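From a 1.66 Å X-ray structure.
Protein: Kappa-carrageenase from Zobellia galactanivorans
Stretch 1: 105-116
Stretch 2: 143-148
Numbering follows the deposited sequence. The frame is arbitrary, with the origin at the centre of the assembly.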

# COMPACT_ATOMS: atom_id res chain seq x y z
N LYS A 105 9.45 7.74 0.30
CA LYS A 105 9.50 8.63 1.50
C LYS A 105 8.11 9.24 1.71
O LYS A 105 7.55 9.96 0.82
CB LYS A 105 10.65 9.68 1.33
CG LYS A 105 10.69 10.79 2.45
CD LYS A 105 11.91 11.65 2.08
CE LYS A 105 11.94 12.88 2.93
NZ LYS A 105 13.05 13.65 2.28
N ILE A 106 7.51 8.87 2.83
CA ILE A 106 6.07 9.08 3.03
C ILE A 106 5.75 9.70 4.38
O ILE A 106 6.37 9.29 5.44
CB ILE A 106 5.32 7.70 2.93
CG1 ILE A 106 5.43 7.07 1.50
CG2 ILE A 106 3.81 7.86 3.42
CD1 ILE A 106 5.07 5.57 1.51
N GLN A 107 4.81 10.65 4.38
CA GLN A 107 4.26 11.04 5.67
C GLN A 107 2.78 10.67 5.69
O GLN A 107 2.08 10.80 4.68
CB GLN A 107 4.36 12.59 5.75
CG GLN A 107 3.60 13.19 6.97
CD GLN A 107 3.94 14.66 7.21
OE1 GLN A 107 5.11 15.13 7.04
NE2 GLN A 107 2.91 15.44 7.50
N GLY A 108 2.33 10.22 6.85
CA GLY A 108 0.94 9.73 7.00
C GLY A 108 -0.06 10.87 7.10
O GLY A 108 0.21 12.01 6.77
N ALA A 109 -1.26 10.49 7.49
CA ALA A 109 -2.43 11.40 7.44
C ALA A 109 -2.86 11.92 8.81
O ALA A 109 -2.93 11.18 9.83
CB ALA A 109 -3.62 10.64 6.80
N ASP A 110 -3.22 13.19 8.82
CA ASP A 110 -3.63 13.81 10.09
C ASP A 110 -4.91 13.33 10.78
O ASP A 110 -5.14 13.60 11.97
CB ASP A 110 -3.58 15.30 9.96
CG ASP A 110 -4.62 15.86 9.06
OD1 ASP A 110 -5.58 15.16 8.52
OD2 ASP A 110 -4.42 17.09 8.86
N ILE A 111 -5.75 12.59 10.06
CA ILE A 111 -6.89 12.00 10.71
C ILE A 111 -6.55 11.03 11.88
O ILE A 111 -7.34 10.84 12.77
CB ILE A 111 -7.80 11.33 9.66
CG1 ILE A 111 -9.19 11.03 10.28
CG2 ILE A 111 -7.18 10.05 9.14
CD1 ILE A 111 -10.26 10.76 9.19
N GLY A 112 -5.34 10.47 11.89
CA GLY A 112 -5.02 9.34 12.79
C GLY A 112 -5.74 8.09 12.29
O GLY A 112 -5.52 7.62 11.16
N GLU A 113 -6.73 7.57 13.01
CA GLU A 113 -7.41 6.35 12.60
C GLU A 113 -8.47 6.69 11.48
O GLU A 113 -9.11 7.77 11.53
CB GLU A 113 -8.09 5.74 13.83
CG GLU A 113 -8.80 4.44 13.54
CD GLU A 113 -9.30 3.75 14.79
OE1 GLU A 113 -9.50 2.55 14.72
OE2 GLU A 113 -9.44 4.41 15.87
N GLY A 114 -8.60 5.81 10.50
CA GLY A 114 -9.66 5.88 9.48
C GLY A 114 -9.19 5.75 8.04
O GLY A 114 -10.01 5.58 7.13
N VAL A 115 -7.86 5.89 7.82
CA VAL A 115 -7.28 5.74 6.46
C VAL A 115 -6.00 4.96 6.64
O VAL A 115 -5.48 4.87 7.76
CB VAL A 115 -7.01 7.08 5.68
CG1 VAL A 115 -8.36 7.78 5.37
CG2 VAL A 115 -6.00 8.01 6.45
N CYS A 116 -5.44 4.48 5.54
CA CYS A 116 -4.25 3.69 5.58
C CYS A 116 -3.31 4.12 4.47
O CYS A 116 -3.49 3.70 3.29
CB CYS A 116 -4.59 2.19 5.43
SG CYS A 116 -3.07 1.17 5.40
N GLU A 143 2.05 -0.51 5.54
CA GLU A 143 0.68 -0.05 5.75
C GLU A 143 0.76 0.73 7.03
O GLU A 143 0.99 0.15 8.07
CB GLU A 143 -0.31 -1.16 5.89
CG GLU A 143 -0.74 -1.66 4.50
CD GLU A 143 -1.76 -2.77 4.69
OE1 GLU A 143 -1.46 -3.75 5.46
OE2 GLU A 143 -2.85 -2.71 4.05
N LEU A 144 0.50 2.03 6.97
CA LEU A 144 0.52 2.87 8.16
C LEU A 144 -0.87 3.09 8.77
O LEU A 144 -1.85 3.05 8.02
CB LEU A 144 1.09 4.25 7.78
CG LEU A 144 2.53 4.31 7.26
CD1 LEU A 144 2.98 5.75 6.94
CD2 LEU A 144 3.46 3.70 8.33
N GLN A 145 -0.95 3.40 10.08
CA GLN A 145 -2.16 3.86 10.75
C GLN A 145 -3.37 2.99 10.57
O GLN A 145 -4.44 3.51 10.58
CB GLN A 145 -2.53 5.33 10.35
CG GLN A 145 -1.45 6.31 10.44
CD GLN A 145 -1.83 7.56 9.60
OE1 GLN A 145 -1.03 8.06 8.91
NE2 GLN A 145 -3.06 8.09 9.78
N GLN A 146 -3.22 1.67 10.44
CA GLN A 146 -4.35 0.77 10.26
C GLN A 146 -5.08 0.49 11.51
O GLN A 146 -6.25 0.10 11.46
CB GLN A 146 -3.89 -0.65 9.83
CG GLN A 146 -3.55 -0.66 8.43
CD GLN A 146 -3.72 -2.03 7.81
OE1 GLN A 146 -4.54 -2.17 6.95
NE2 GLN A 146 -2.80 -2.97 8.11
N PHE A 147 -4.38 0.65 12.62
CA PHE A 147 -4.90 0.24 13.94
C PHE A 147 -5.46 -1.21 13.84
O PHE A 147 -6.62 -1.48 14.28
CB PHE A 147 -5.99 1.21 14.40
CG PHE A 147 -5.50 2.58 14.76
CD1 PHE A 147 -5.51 3.00 16.07
CD2 PHE A 147 -4.99 3.43 13.77
CE1 PHE A 147 -5.05 4.27 16.42
CE2 PHE A 147 -4.53 4.72 14.10
CZ PHE A 147 -4.56 5.12 15.44
N ASP A 148 -4.60 -2.12 13.40
CA ASP A 148 -4.97 -3.50 13.24
C ASP A 148 -5.20 -4.10 14.64
O ASP A 148 -4.61 -3.69 15.62
CB ASP A 148 -3.89 -4.21 12.42
CG ASP A 148 -4.17 -5.69 12.14
OD1 ASP A 148 -3.29 -6.55 12.43
OD2 ASP A 148 -5.30 -5.92 11.65
O HOH W 1 -8.95 -0.37 13.31
O HOH W 2 -7.13 3.37 10.42

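A buried amide side chain can satisfy the main-chain donors and acceptors of a neighbouring turn. Gln145 of this kappa-carrageenase illustrates the principle. Its CA-to-CB bond points toward the loop that links the two strand segments of 105-116, and its carboxamide is used at both ends. Gln145 OE1 accepts from Ala109 N at 2.8 Å, while Gln145 NE2 donates to Gly112 O at 2.9 Å and, in a weak bond with a bent angle of 132°, to Ala109 O at 3.1 Å. Ala109 and Gly112 are the first and last residues of a type I turn, closed internally by Gly112 N donating to Ala109 O at 3.2 Å. The amide thus binds both ends of the turn, and Ala109 O receives two donors. Close approach has a steric price: Gly108 CA lies 3.2 Å from Gln145 OE1, and a CB on Gly108 would clash with that oxygen.

The backbone of Gln145 is served differently. Gln145 O lies 3.3 Å from Val115 O, but two acceptors cannot bond to each other. Water 2 accepts from Gly114 N at 2.8 Å and lies 2.7 Å from Gln145 O, to which it can donate, so a single solvent molecule links the two stretches.

Where the two backbones come nearest, with Cys116 CA 5.5 Å from Leu144 CA, the contact between them is softer: Cys116 CA approaches Leu144 O at 3.5 Å in a CA-H...O contact. Farther along, the side chain of Leu144 turns to Ile106, with Ile106 CG2 4.2 Å from Leu144 CD1, an apolar pairing that asks for no polar partner.

At the other end, Glu113 CB sits over one face of the Phe147 ring, 3.8 Å from its centroid, in a CH-pi contact. Solvent joins the Glu113 carboxylate to the main-chain carbonyl of Phe147: water 1 lies 2.8 Å from Phe147 O and 3.3 Å from Glu113 OE1.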